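Local structure of mevalonate 3-kinase (Thermoplasma acidophilum, 4RKS) at residues A[65-70]-A[117-122]; A[79-84]-A[113-118]; A[193-198]-A[300-305]; A[246-251]-A[288-293]. The protein phosphorylates (R)-mevalonate with ATP to give (R)-3-phosphomevalonate, a step of the alternative mevalonate pathway to isoprenoids in Thermoplasmatales. All coordinates share one frame; numbering follows the deposited sequence.

Contact 1 (A[65-70]-A[117-122]); sequences IRSETR and SQNFGI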
loop_
_atom_site.group_PDB
_atom_site.type_symbol
_atom_site.label_atom_id
_atom_site.label_comp_id
_atom_site.label_asym_id
_atom_site.label_seq_id
_atom_site.Cartn_x
_atom_site.Cartn_y
_atom_site.Cartn_z
ATOM N N ILE A 65 -13.514 -2.284 1.932
ATOM C CA ILE A 65 -12.190 -2.230 2.558
ATOM C C ILE A 65 -11.548 -0.887 2.201
ATOM O O ILE A 65 -11.250 -0.611 1.030
ATOM C CB ILE A 65 -11.282 -3.398 2.116
ATOM C CG1 ILE A 65 -11.955 -4.752 2.413
ATOM C CG2 ILE A 65 -9.945 -3.340 2.842
ATOM C CD1 ILE A 65 -11.049 -5.916 2.138
ATOM N N ARG A 66 -11.349 -0.046 3.212
ATOM C CA ARG A 66 -11.014 1.353 2.960
ATOM C C ARG A 66 -10.590 2.088 4.226
ATOM O O ARG A 66 -10.829 1.603 5.341
ATOM C CB ARG A 66 -12.208 2.076 2.369
ATOM C CG ARG A 66 -13.321 2.284 3.392
ATOM C CD ARG A 66 -14.650 2.466 2.691
ATOM N NE ARG A 66 -15.700 2.953 3.573
ATOM C CZ ARG A 66 -16.441 2.183 4.368
ATOM N NH1 ARG A 66 -16.241 0.872 4.417
ATOM N NH2 ARG A 66 -17.390 2.733 5.118
ATOM N N SER A 67 -9.977 3.265 4.039
ATOM C CA SER A 67 -9.750 4.208 5.130
ATOM C C SER A 67 -10.507 5.526 4.890
ATOM O O SER A 67 -10.370 6.143 3.831
ATOM C CB SER A 67 -8.258 4.475 5.296
ATOM O OG SER A 67 -8.019 5.242 6.464
ATOM N N GLU A 68 -11.313 5.941 5.868
ATOM C CA GLU A 68 -12.050 7.217 5.788
ATOM C C GLU A 68 -11.495 8.269 6.752
ATOM O O GLU A 68 -11.251 8.003 7.931
ATOM C CB GLU A 68 -13.531 7.019 6.065
ATOM C CG GLU A 68 -14.233 6.078 5.091
ATOM C CD GLU A 68 -15.730 6.024 5.336
ATOM O OE1 GLU A 68 -16.181 6.479 6.417
ATOM O OE2 GLU A 68 -16.450 5.528 4.446
ATOM N N THR A 69 -11.331 9.475 6.231
ATOM C CA THR A 69 -10.638 10.551 6.922
ATOM C C THR A 69 -11.520 11.775 7.042
ATOM O O THR A 69 -12.288 12.075 6.135
ATOM C CB THR A 69 -9.346 10.923 6.174
ATOM O OG1 THR A 69 -8.363 9.938 6.453
ATOM C CG2 THR A 69 -8.814 12.300 6.594
ATOM N N ARG A 70 -11.402 12.478 8.166
ATOM C CA ARG A 70 -12.065 13.761 8.367
ATOM C C ARG A 70 -11.030 14.756 8.920
ATOM O O ARG A 70 -10.419 14.527 9.977
ATOM C CB ARG A 70 -13.266 13.594 9.310
ATOM C CG ARG A 70 -13.930 14.870 9.818
ATOM C CD ARG A 70 -14.796 15.558 8.783
ATOM N NE ARG A 70 -15.654 14.627 8.059
ATOM C CZ ARG A 70 -16.434 14.966 7.033
ATOM N NH1 ARG A 70 -16.489 16.233 6.607
ATOM N NH2 ARG A 70 -17.161 14.034 6.430
ATOM N N SER A 117 -9.465 9.409 11.743
ATOM C CA SER A 117 -9.362 8.264 10.851
ATOM C C SER A 117 -10.308 7.132 11.281
ATOM O O SER A 117 -10.374 6.806 12.474
ATOM C CB SER A 117 -7.916 7.755 10.852
ATOM O OG SER A 117 -7.814 6.572 10.087
ATOM N N GLN A 118 -11.037 6.553 10.322
ATOM C CA GLN A 118 -11.787 5.311 10.540
ATOM C C GLN A 118 -11.420 4.301 9.456
ATOM O O GLN A 118 -11.710 4.518 8.278
ATOM C CB GLN A 118 -13.304 5.565 10.555
ATOM C CG GLN A 118 -13.732 6.628 11.601
ATOM C CD GLN A 118 -15.241 6.709 11.829
ATOM O OE1 GLN A 118 -15.969 5.745 11.598
ATOM N NE2 GLN A 118 -15.711 7.862 12.299
ATOM N N ASN A 119 -10.756 3.220 9.862
ATOM C CA ASN A 119 -10.392 2.122 8.970
ATOM C C ASN A 119 -11.400 0.970 8.990
ATOM O O ASN A 119 -11.904 0.594 10.049
ATOM C CB ASN A 119 -9.013 1.579 9.341
ATOM C CG ASN A 119 -7.908 2.561 9.038
ATOM O OD1 ASN A 119 -8.169 3.674 8.580
ATOM N ND2 ASN A 119 -6.666 2.161 9.301
ATOM N N PHE A 120 -11.678 0.407 7.817
ATOM C CA PHE A 120 -12.633 -0.696 7.696
ATOM C C PHE A 120 -12.007 -1.852 6.941
ATOM O O PHE A 120 -11.585 -1.681 5.808
ATOM C CB PHE A 120 -13.900 -0.237 6.972
ATOM C CG PHE A 120 -14.549 0.961 7.591
ATOM C CD1 PHE A 120 -14.083 2.242 7.319
ATOM C CD2 PHE A 120 -15.630 0.814 8.451
ATOM C CE1 PHE A 120 -14.672 3.352 7.899
ATOM C CE2 PHE A 120 -16.227 1.921 9.024
ATOM C CZ PHE A 120 -15.742 3.198 8.748
ATOM N N GLY A 121 -11.932 -3.027 7.561
ATOM C CA GLY A 121 -11.415 -4.196 6.871
ATOM C C GLY A 121 -9.905 -4.142 6.784
ATOM O O GLY A 121 -9.290 -4.916 6.054
ATOM N N ILE A 122 -9.328 -3.192 7.517
ATOM C CA ILE A 122 -7.897 -3.138 7.804
ATOM C C ILE A 122 -7.718 -2.664 9.254
ATOM O O ILE A 122 -8.644 -2.087 9.835
ATOM C CB ILE A 122 -7.133 -2.209 6.831
ATOM C CG1 ILE A 122 -7.805 -0.836 6.741
ATOM C CG2 ILE A 122 -7.018 -2.845 5.455
ATOM C CD1 ILE A 122 -7.259 0.045 5.624
#
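Arg66 lies flat on Phe120. The guanidinium covers one face of the ring with the planes only 12° apart, and CZ of Arg66 is 4.0 Å from the centroid of the Phe120 ring, so stacking and cation-pi attraction act together. Glu68, two residues along on the same sheet face, holds that guanidinium by a side-on salt bridge. Its OE2 takes NE of Arg66 at 2.8 Å and also NH2, both coming from one face of the carboxylate plane yet close to the guanidinium's own plane, while Arg66 NH1 turns to Ser64 O. With an alanine in place of Arg66, the Phe120 ring would probably lose its charged cover and Glu68 would be left without its mate.

The backbones form an antiparallel ladder in the N-terminal domain of this GHMP kinase, with Arg66/Phe120 and Glu68/Gln118 as hydrogen-bonded pairs; Glu68 N reaches Gln118 O at 2.8 Å. Ser117, Gln118 and Asn119 belong to the ATP site, and their strand leads toward its serine- and glycine-rich loop.

On the other sheet face, Ser67 OG donates to Asn119 OD1 over 2.6 Å. Asn119 ND2 binds Leu123 O, so the amide links strand to loop. Apolar packing closes the end, Ile65 CG2 lying 4.0 Å from Ile122 CG2. Gly121 suits its place, with phi positive (77°) and its backbone close against Ile65.

Contact 2 (A[79-84]-A[113-118]); sequences IYFNGT and VSYSSQ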
loop_
_atom_site.group_PDB
_atom_site.type_symbol
_atom_site.label_atom_id
_atom_site.label_comp_id
_atom_site.label_asym_id
_atom_site.label_seq_id
_atom_site.Cartn_x
_atom_site.Cartn_y
_atom_site.Cartn_z
ATOM N N ILE A 79 -5.396 14.066 16.991
ATOM C CA ILE A 79 -5.273 12.968 16.038
ATOM C C ILE A 79 -6.011 11.777 16.617
ATOM O O ILE A 79 -5.732 11.376 17.744
ATOM C CB ILE A 79 -3.807 12.569 15.788
ATOM C CG1 ILE A 79 -2.962 13.792 15.423
ATOM C CG2 ILE A 79 -3.728 11.459 14.749
ATOM C CD1 ILE A 79 -3.465 14.524 14.240
ATOM N N TYR A 80 -6.945 11.217 15.860
ATOM C CA TYR A 80 -7.712 10.054 16.311
ATOM C C TYR A 80 -7.620 8.903 15.312
ATOM O O TYR A 80 -7.812 9.108 14.115
ATOM C CB TYR A 80 -9.197 10.401 16.514
ATOM C CG TYR A 80 -9.484 11.408 17.603
ATOM C CD1 TYR A 80 -9.493 11.030 18.940
ATOM C CD2 TYR A 80 -9.773 12.733 17.294
ATOM C CE1 TYR A 80 -9.754 11.959 19.950
ATOM C CE2 TYR A 80 -10.031 13.666 18.288
ATOM C CZ TYR A 80 -10.015 13.276 19.614
ATOM O OH TYR A 80 -10.298 14.186 20.605
ATOM N N PHE A 81 -7.369 7.697 15.825
ATOM C CA PHE A 81 -7.377 6.473 15.026
ATOM C C PHE A 81 -8.465 5.530 15.522
ATOM O O PHE A 81 -8.364 4.983 16.617
ATOM C CB PHE A 81 -5.998 5.797 15.078
ATOM C CG PHE A 81 -4.917 6.584 14.375
ATOM C CD1 PHE A 81 -4.939 6.733 12.993
ATOM C CD2 PHE A 81 -3.894 7.179 15.089
ATOM C CE1 PHE A 81 -3.943 7.466 12.332
ATOM C CE2 PHE A 81 -2.901 7.915 14.439
ATOM C CZ PHE A 81 -2.928 8.053 13.058
ATOM N N ASN A 82 -9.505 5.364 14.709
ATOM C CA ASN A 82 -10.723 4.650 15.093
ATOM C C ASN A 82 -11.256 5.055 16.466
ATOM O O ASN A 82 -11.681 4.214 17.251
ATOM C CB ASN A 82 -10.492 3.143 15.056
ATOM C CG ASN A 82 -10.556 2.579 13.647
ATOM O OD1 ASN A 82 -10.269 3.276 12.669
ATOM N ND2 ASN A 82 -10.942 1.312 13.537
ATOM N N GLY A 83 -11.234 6.349 16.750
ATOM C CA GLY A 83 -11.789 6.853 17.989
ATOM C C GLY A 83 -10.786 6.894 19.132
ATOM O O GLY A 83 -11.103 7.392 20.209
ATOM N N THR A 84 -9.582 6.375 18.912
ATOM C CA THR A 84 -8.560 6.391 19.962
ATOM C C THR A 84 -7.564 7.516 19.717
ATOM O O THR A 84 -6.916 7.563 18.668
ATOM C CB THR A 84 -7.803 5.034 20.063
ATOM O OG1 THR A 84 -8.743 3.997 20.357
ATOM C CG2 THR A 84 -6.775 5.072 21.194
ATOM N N VAL A 113 -6.007 22.466 12.712
ATOM C CA VAL A 113 -6.946 21.426 12.271
ATOM C C VAL A 113 -6.695 20.101 12.978
ATOM O O VAL A 113 -5.589 19.841 13.452
ATOM C CB VAL A 113 -6.893 21.172 10.738
ATOM C CG1 VAL A 113 -7.329 22.406 9.966
ATOM C CG2 VAL A 113 -5.490 20.678 10.290
ATOM N N SER A 114 -7.733 19.275 13.052
ATOM C CA SER A 114 -7.616 17.949 13.650
ATOM C C SER A 114 -7.863 16.864 12.590
ATOM O O SER A 114 -8.451 17.124 11.542
ATOM C CB SER A 114 -8.592 17.791 14.829
ATOM O OG SER A 114 -8.130 18.479 15.979
ATOM N N TYR A 115 -7.388 15.655 12.874
ATOM C CA TYR A 115 -7.452 14.534 11.936
ATOM C C TYR A 115 -8.134 13.346 12.609
ATOM O O TYR A 115 -7.738 12.931 13.684
ATOM C CB TYR A 115 -6.035 14.155 11.461
ATOM C CG TYR A 115 -5.872 12.799 10.765
ATOM C CD1 TYR A 115 -6.551 12.490 9.589
ATOM C CD2 TYR A 115 -5.003 11.847 11.280
ATOM C CE1 TYR A 115 -6.373 11.251 8.964
ATOM C CE2 TYR A 115 -4.817 10.624 10.662
ATOM C CZ TYR A 115 -5.499 10.326 9.514
ATOM O OH TYR A 115 -5.289 9.102 8.928
ATOM N N SER A 116 -9.149 12.805 11.955
ATOM C CA SER A 116 -9.878 11.660 12.468
ATOM C C SER A 116 -9.937 10.594 11.377
ATOM O O SER A 116 -10.357 10.852 10.238
ATOM C CB SER A 116 -11.284 12.054 12.930
ATOM O OG SER A 116 -12.000 10.917 13.392
ATOM N N SER A 117 -9.465 9.409 11.743
ATOM C CA SER A 117 -9.362 8.264 10.851
ATOM C C SER A 117 -10.308 7.132 11.281
ATOM O O SER A 117 -10.374 6.806 12.474
ATOM C CB SER A 117 -7.916 7.755 10.852
ATOM O OG SER A 117 -7.814 6.572 10.087
ATOM N N GLN A 118 -11.037 6.553 10.322
ATOM C CA GLN A 118 -11.787 5.311 10.540
ATOM C C GLN A 118 -11.420 4.301 9.456
ATOM O O GLN A 118 -11.710 4.518 8.278
ATOM C CB GLN A 118 -13.304 5.565 10.555
ATOM C CG GLN A 118 -13.732 6.628 11.601
ATOM C CD GLN A 118 -15.241 6.709 11.829
ATOM O OE1 GLN A 118 -15.969 5.745 11.598
ATOM N NE2 GLN A 118 -15.711 7.862 12.299
HETATM O O HOH W 1 -11.133 8.340 14.516
HETATM O O HOH W 2 -7.686 4.394 11.898
#
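Strand 79-81 runs parallel to the ATP-binding strand 113-120, Ile79, Tyr80 and Phe81 lying beside Tyr115, Ser116 and Ser117. Tyr80 N gives its hydrogen to Tyr115 O (2.9 Å), Tyr80 O receives Ser117 N, and Asn82 N continues the ladder to Ser117 O (2.8 Å).

The aromatic packing lies on the face carrying Ile79, Phe81 and Tyr115. Ile79 CG2 meets the edge of the tyrosine ring, 3.7 Å from Tyr115 CD2. Phe81 approaches obliquely, its CE1 3.7 Å from Tyr115 CE2 and the two planes 82° apart. The tyrosine CG stands opposite its backbone N (chi1 165°), which turns the CD2-CE2 side of the ring to both neighbours.

Strand 79-81 turns back through a type I' beta turn, Phe81 to Thr84, whose middle residues are Asn82 and Gly83, the classic pair for its positive phi angles. Asn82 OD1 binds Asn119 N and also receives water 2, which is 2.8 Å from Ser117 OG. Water 1 bridges the turn to strand 113-120: it accepts from Gly83 N at 3.0 Å, donates to Ser117 O at 2.7 Å and also binds Ser116 OG.

Contact 3 (A[193-198]-A[300-305]); sequences YSIVAF and YVAVES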
loop_
_atom_site.group_PDB
_atom_site.type_symbol
_atom_site.label_atom_id
_atom_site.label_comp_id
_atom_site.label_asym_id
_atom_site.label_seq_id
_atom_site.Cartn_x
_atom_site.Cartn_y
_atom_site.Cartn_z
ATOM N N TYR A 193 -9.483 -10.132 -13.503
ATOM C CA TYR A 193 -8.654 -10.779 -12.488
ATOM C C TYR A 193 -9.156 -10.483 -11.094
ATOM O O TYR A 193 -9.790 -9.452 -10.853
ATOM C CB TYR A 193 -7.189 -10.345 -12.636
ATOM C CG TYR A 193 -6.595 -10.861 -13.917
ATOM C CD1 TYR A 193 -6.808 -10.193 -15.117
ATOM C CD2 TYR A 193 -5.847 -12.035 -13.938
ATOM C CE1 TYR A 193 -6.286 -10.673 -16.306
ATOM C CE2 TYR A 193 -5.317 -12.524 -15.125
ATOM C CZ TYR A 193 -5.543 -11.834 -16.304
ATOM O OH TYR A 193 -5.030 -12.295 -17.490
ATOM N N SER A 194 -8.897 -11.409 -10.183
ATOM C CA SER A 194 -9.210 -11.194 -8.781
ATOM C C SER A 194 -8.018 -11.613 -7.956
ATOM O O SER A 194 -7.131 -12.304 -8.441
ATOM C CB SER A 194 -10.456 -11.985 -8.347
ATOM O OG SER A 194 -11.548 -11.761 -9.224
ATOM N N ILE A 195 -8.010 -11.200 -6.696
ATOM C CA ILE A 195 -7.003 -11.668 -5.764
ATOM C C ILE A 195 -7.686 -12.320 -4.575
ATOM O O ILE A 195 -8.519 -11.697 -3.906
ATOM C CB ILE A 195 -6.087 -10.516 -5.298
ATOM C CG1 ILE A 195 -5.204 -10.055 -6.466
ATOM C CG2 ILE A 195 -5.212 -10.955 -4.122
ATOM C CD1 ILE A 195 -4.364 -8.828 -6.170
ATOM N N VAL A 196 -7.371 -13.585 -4.321
ATOM C CA VAL A 196 -7.853 -14.204 -3.091
ATOM C C VAL A 196 -6.789 -14.075 -1.998
ATOM O O VAL A 196 -5.686 -14.605 -2.116
ATOM C CB VAL A 196 -8.231 -15.690 -3.288
ATOM C CG1 VAL A 196 -8.810 -16.265 -1.983
ATOM C CG2 VAL A 196 -9.230 -15.822 -4.415
ATOM N N ALA A 197 -7.128 -13.362 -0.930
ATOM C CA ALA A 197 -6.186 -13.170 0.167
ATOM C C ALA A 197 -6.387 -14.226 1.259
ATOM O O ALA A 197 -7.494 -14.412 1.774
ATOM C CB ALA A 197 -6.324 -11.760 0.750
ATOM N N PHE A 198 -5.306 -14.913 1.602
ATOM C CA PHE A 198 -5.329 -15.871 2.690
ATOM C C PHE A 198 -4.610 -15.287 3.887
ATOM O O PHE A 198 -3.381 -15.146 3.873
ATOM C CB PHE A 198 -4.683 -17.188 2.260
ATOM C CG PHE A 198 -5.425 -17.888 1.147
ATOM C CD1 PHE A 198 -5.204 -17.547 -0.175
ATOM C CD2 PHE A 198 -6.346 -18.886 1.431
ATOM C CE1 PHE A 198 -5.879 -18.189 -1.195
ATOM C CE2 PHE A 198 -7.032 -19.528 0.415
ATOM C CZ PHE A 198 -6.795 -19.182 -0.898
ATOM N N TYR A 300 -1.310 -13.517 -0.896
ATOM C CA TYR A 300 -2.200 -12.904 -1.882
ATOM C C TYR A 300 -2.123 -13.654 -3.200
ATOM O O TYR A 300 -1.063 -13.717 -3.807
ATOM C CB TYR A 300 -1.828 -11.438 -2.112
ATOM C CG TYR A 300 -1.900 -10.565 -0.891
ATOM C CD1 TYR A 300 -3.127 -10.101 -0.419
ATOM C CD2 TYR A 300 -0.741 -10.162 -0.229
ATOM C CE1 TYR A 300 -3.196 -9.275 0.682
ATOM C CE2 TYR A 300 -0.805 -9.342 0.875
ATOM C CZ TYR A 300 -2.034 -8.902 1.322
ATOM O OH TYR A 300 -2.106 -8.092 2.417
ATOM N N VAL A 301 -3.234 -14.234 -3.640
ATOM C CA VAL A 301 -3.203 -15.061 -4.842
ATOM C C VAL A 301 -4.007 -14.455 -5.987
ATOM O O VAL A 301 -5.247 -14.375 -5.934
ATOM C CB VAL A 301 -3.719 -16.485 -4.546
ATOM C CG1 VAL A 301 -3.502 -17.376 -5.741
ATOM C CG2 VAL A 301 -2.995 -17.048 -3.347
ATOM N N ALA A 302 -3.282 -14.015 -7.013
ATOM C CA ALA A 302 -3.886 -13.551 -8.248
ATOM C C ALA A 302 -4.465 -14.722 -9.021
ATOM O O ALA A 302 -3.849 -15.782 -9.096
ATOM C CB ALA A 302 -2.867 -12.816 -9.102
ATOM N N VAL A 303 -5.631 -14.513 -9.623
ATOM C CA VAL A 303 -6.305 -15.565 -10.359
ATOM C C VAL A 303 -7.236 -14.950 -11.408
ATOM O O VAL A 303 -7.733 -13.826 -11.236
ATOM C CB VAL A 303 -7.103 -16.494 -9.390
ATOM C CG1 VAL A 303 -8.225 -15.727 -8.709
ATOM C CG2 VAL A 303 -7.657 -17.739 -10.097
ATOM N N GLU A 304 -7.476 -15.678 -12.494
ATOM C CA GLU A 304 -8.463 -15.237 -13.475
ATOM C C GLU A 304 -9.858 -15.298 -12.864
ATOM O O GLU A 304 -10.169 -16.197 -12.069
ATOM C CB GLU A 304 -8.388 -16.072 -14.744
ATOM C CG GLU A 304 -7.134 -15.833 -15.547
ATOM C CD GLU A 304 -6.856 -16.965 -16.527
ATOM O OE1 GLU A 304 -6.760 -18.125 -16.076
ATOM O OE2 GLU A 304 -6.727 -16.696 -17.739
ATOM N N SER A 305 -10.694 -14.336 -13.235
ATOM C CA SER A 305 -11.991 -14.170 -12.598
ATOM C C SER A 305 -12.821 -15.456 -12.659
ATOM O O SER A 305 -13.498 -15.810 -11.690
ATOM C CB SER A 305 -12.752 -13.002 -13.232
ATOM O OG SER A 305 -12.329 -11.772 -12.654
#
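Tyr193 follows the backbone of Val303 and Glu304 outward from its own strand. Its CB is 3.8 Å from Val303 O. With CG anti to the carbonyl carbon (chi1 -67°), the ring passes obliquely by the Val303 carbonyl, and CD2 of Tyr193 stays 3.8 Å from that same Val303 O. Farther out, CE2 of Tyr193 touches CG of Glu304 at 3.8 Å; the two side chains run side by side, pointing the same way, with ring and carboxylate planes 25° apart. At the tip, Tyr193 OH hydrogen-bonds Lys244 NZ, the same amine that forms a salt bridge with Glu304 OE2. A long phenol and a long acid thus suit this pair, as both are long enough to reach the same lysine.

From Ser194 onward the strands form an antiparallel ladder. Ser194 and Val303 exchange two backbone bonds, the one from Ser194 N to Val303 O being nearly straight (172°), and Val196 and Val301 exchange two more, with Val196 N 2.8 Å from Val301 O. At the close non-hydrogen-bonded pairs an alanine faces a larger partner: Ala197 opposite Tyr300 (Ala197 CB 3.8 Å from Tyr300 CD1) and Ala302 opposite Ile195, whose CG2 also meets the edge of the Tyr300 ring. On the opposite sheet face Phe198 CE1 packs obliquely on Val301 CG2 at 3.8 Å.

Strand 193-199 is flanked by strand 321-327 and strand 298-304 by 289-292. Helix 308-312 covers Ser194, Val196, Val301 and Val303, and helix 271-283 adds Leu276 against Phe198 and Leu280 against Val301.

Contact 4 (A[246-251]-A[288-293]); sequences IFDLAQ and WNAYIV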
loop_
_atom_site.group_PDB
_atom_site.type_symbol
_atom_site.label_atom_id
_atom_site.label_comp_id
_atom_site.label_asym_id
_atom_site.label_seq_id
_atom_site.Cartn_x
_atom_site.Cartn_y
_atom_site.Cartn_z
ATOM N N ILE A 246 2.879 -9.670 -15.341
ATOM C CA ILE A 246 3.109 -8.788 -14.211
ATOM C C ILE A 246 3.017 -9.578 -12.905
ATOM O O ILE A 246 3.883 -9.441 -12.038
ATOM C CB ILE A 246 2.112 -7.595 -14.240
ATOM C CG1 ILE A 246 2.511 -6.623 -15.361
ATOM C CG2 ILE A 246 2.096 -6.841 -12.921
ATOM C CD1 ILE A 246 1.386 -5.640 -15.758
ATOM N N PHE A 247 2.010 -10.440 -12.777
ATOM C CA PHE A 247 1.831 -11.162 -11.516
ATOM C C PHE A 247 2.833 -12.302 -11.372
ATOM O O PHE A 247 3.359 -12.522 -10.276
ATOM C CB PHE A 247 0.411 -11.693 -11.373
ATOM C CG PHE A 247 -0.584 -10.653 -10.902
ATOM C CD1 PHE A 247 -0.434 -10.047 -9.667
ATOM C CD2 PHE A 247 -1.681 -10.308 -11.686
ATOM C CE1 PHE A 247 -1.347 -9.105 -9.224
ATOM C CE2 PHE A 247 -2.608 -9.353 -11.240
ATOM C CZ PHE A 247 -2.433 -8.761 -10.010
ATOM N N ASP A 248 3.122 -13.003 -12.469
ATOM C CA ASP A 248 4.231 -13.967 -12.483
ATOM C C ASP A 248 5.522 -13.345 -11.950
ATOM O O ASP A 248 6.235 -13.957 -11.159
ATOM C CB ASP A 248 4.505 -14.488 -13.892
ATOM C CG ASP A 248 3.438 -15.433 -14.399
ATOM O OD1 ASP A 248 2.580 -15.883 -13.609
ATOM O OD2 ASP A 248 3.474 -15.733 -15.611
ATOM N N LEU A 249 5.829 -12.131 -12.407
ATOM C CA LEU A 249 7.038 -11.438 -11.971
ATOM C C LEU A 249 6.956 -11.032 -10.492
ATOM O O LEU A 249 7.948 -11.123 -9.770
ATOM C CB LEU A 249 7.293 -10.214 -12.852
ATOM C CG LEU A 249 8.556 -9.368 -12.654
ATOM C CD1 LEU A 249 8.893 -8.635 -13.925
ATOM C CD2 LEU A 249 8.344 -8.333 -11.557
ATOM N N ALA A 250 5.782 -10.584 -10.055
ATOM C CA ALA A 250 5.554 -10.256 -8.658
ATOM C C ALA A 250 5.863 -11.453 -7.757
ATOM O O ALA A 250 6.424 -11.282 -6.680
ATOM C CB ALA A 250 4.131 -9.797 -8.444
ATOM N N GLN A 251 5.502 -12.657 -8.200
ATOM C CA GLN A 251 5.804 -13.865 -7.432
ATOM C C GLN A 251 7.313 -14.125 -7.386
ATOM O O GLN A 251 7.842 -14.511 -6.348
ATOM C CB GLN A 251 5.076 -15.094 -8.006
ATOM C CG GLN A 251 5.483 -16.398 -7.315
ATOM C CD GLN A 251 4.621 -17.590 -7.710
ATOM O OE1 GLN A 251 3.394 -17.497 -7.779
ATOM N NE2 GLN A 251 5.265 -18.722 -7.951
ATOM N N TRP A 288 -4.222 -21.093 -14.069
ATOM C CA TRP A 288 -3.203 -20.108 -13.723
ATOM C C TRP A 288 -3.427 -19.473 -12.353
ATOM O O TRP A 288 -4.550 -19.116 -11.977
ATOM C CB TRP A 288 -3.135 -19.005 -14.778
ATOM C CG TRP A 288 -2.100 -17.949 -14.462
ATOM C CD1 TRP A 288 -0.761 -17.986 -14.764
ATOM C CD2 TRP A 288 -2.321 -16.709 -13.775
ATOM N NE1 TRP A 288 -0.138 -16.835 -14.304
ATOM C CE2 TRP A 288 -1.074 -16.041 -13.696
ATOM C CE3 TRP A 288 -3.451 -16.097 -13.217
ATOM C CZ2 TRP A 288 -0.938 -14.791 -13.095
ATOM C CZ3 TRP A 288 -3.308 -14.859 -12.614
ATOM C CH2 TRP A 288 -2.058 -14.222 -12.552
ATOM N N ASN A 289 -2.345 -19.348 -11.605
ATOM C CA ASN A 289 -2.313 -18.448 -10.464
ATOM C C ASN A 289 -0.893 -17.962 -10.266
ATOM O O ASN A 289 0.045 -18.514 -10.847
ATOM C CB ASN A 289 -2.824 -19.117 -9.190
ATOM C CG ASN A 289 -1.827 -20.097 -8.600
ATOM O OD1 ASN A 289 -0.822 -19.705 -7.999
ATOM N ND2 ASN A 289 -2.103 -21.384 -8.771
ATOM N N ALA A 290 -0.758 -16.925 -9.445
ATOM C CA ALA A 290 0.532 -16.422 -8.974
ATOM C C ALA A 290 0.292 -15.807 -7.608
ATOM O O ALA A 290 -0.772 -15.216 -7.381
ATOM C CB ALA A 290 1.112 -15.398 -9.938
ATOM N N TYR A 291 1.255 -15.928 -6.696
ATOM C CA TYR A 291 1.057 -15.387 -5.350
ATOM C C TYR A 291 2.070 -14.302 -4.988
ATOM O O TYR A 291 3.147 -14.239 -5.558
ATOM C CB TYR A 291 1.125 -16.500 -4.299
ATOM C CG TYR A 291 2.534 -16.922 -3.975
ATOM C CD1 TYR A 291 3.164 -17.918 -4.712
ATOM C CD2 TYR A 291 3.238 -16.331 -2.935
ATOM C CE1 TYR A 291 4.451 -18.303 -4.429
ATOM C CE2 TYR A 291 4.528 -16.710 -2.645
ATOM C CZ TYR A 291 5.130 -17.692 -3.394
ATOM O OH TYR A 291 6.414 -18.074 -3.103
ATOM N N ILE A 292 1.701 -13.481 -4.005
ATOM C CA ILE A 292 2.545 -12.426 -3.436
ATOM C C ILE A 292 2.515 -12.521 -1.904
ATOM O O ILE A 292 1.466 -12.796 -1.328
ATOM C CB ILE A 292 2.062 -11.017 -3.871
ATOM C CG1 ILE A 292 2.210 -10.825 -5.381
ATOM C CG2 ILE A 292 2.805 -9.894 -3.105
ATOM C CD1 ILE A 292 1.454 -9.621 -5.905
ATOM N N VAL A 293 3.658 -12.304 -1.251
ATOM C CA VAL A 293 3.699 -12.107 0.198
ATOM C C VAL A 293 4.428 -10.795 0.470
ATOM O O VAL A 293 5.544 -10.618 -0.004
ATOM C CB VAL A 293 4.432 -13.266 0.929
ATOM C CG1 VAL A 293 4.488 -13.012 2.431
ATOM C CG2 VAL A 293 3.777 -14.622 0.607
HETATM O O HOH W 3 1.958 -18.335 -12.342
#
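Gln251 and Asp248 tie helix 243-262 to strand 289-292 and to Trp288 just before it, a helix-on-sheet packing in the C-terminal domain. Gln251 OE1 accepts Tyr291 N at 2.9 Å. Its chain reaches there with CG opposite the backbone N (chi1 174°) and extended beyond, crossing the tyrosine ring so that Gln251 CD is 3.3 Å from Tyr291 CD1. A leucine in its place would probably leave Tyr291 N without an acceptor. Asp248 OD1 takes the indole NE1 of Trp288 at 3.0 Å, on the syn side of the carboxylate and near the ring plane; water 3 donates to the same oxygen.

Alongside these bonds the packing is apolar. Phe247 CB meets the indole edge, 3.7 Å from Trp288 CH2, while Ala250 CB lies 3.7 Å from Ile292 CD1. Ala250 and Ala290 suit the close approach of helix and strand, 6.8 Å between axes.

In the next shell, Lys244 makes a cation-pi interaction with Trp288, and Ile277 and Leu280 of helix 271-283 pack on the Tyr291 side chain. Tyr291 O, buried and without a hydrogen-bonding partner, is met by the CA of Gln251 at 3.3 Å.

From the N terminus, strand 66-73 opens contact 1 and strand 79-81 opens contact 2. Both close on strand 113-120, so the loop of contact 2 lies inside that of contact 1, their closing segments overlapping at Ser117 and Gln118; that strand therefore lies between an antiparallel and a parallel neighbour in the N-terminal domain. Contact 3 opens later, at 193-198, and spans a long, mostly helical excursion before closing at 300-305. Contact 4 is nested within it: 246-251 meets 288-293, whose strand pairs directly with 298-304. Contact 3 ties strand to strand and contact 4 packs a helix on the neighbouring strand, their centres 10 Å apart, while contacts 1 and 4 lie on opposite sides of the chain's centre.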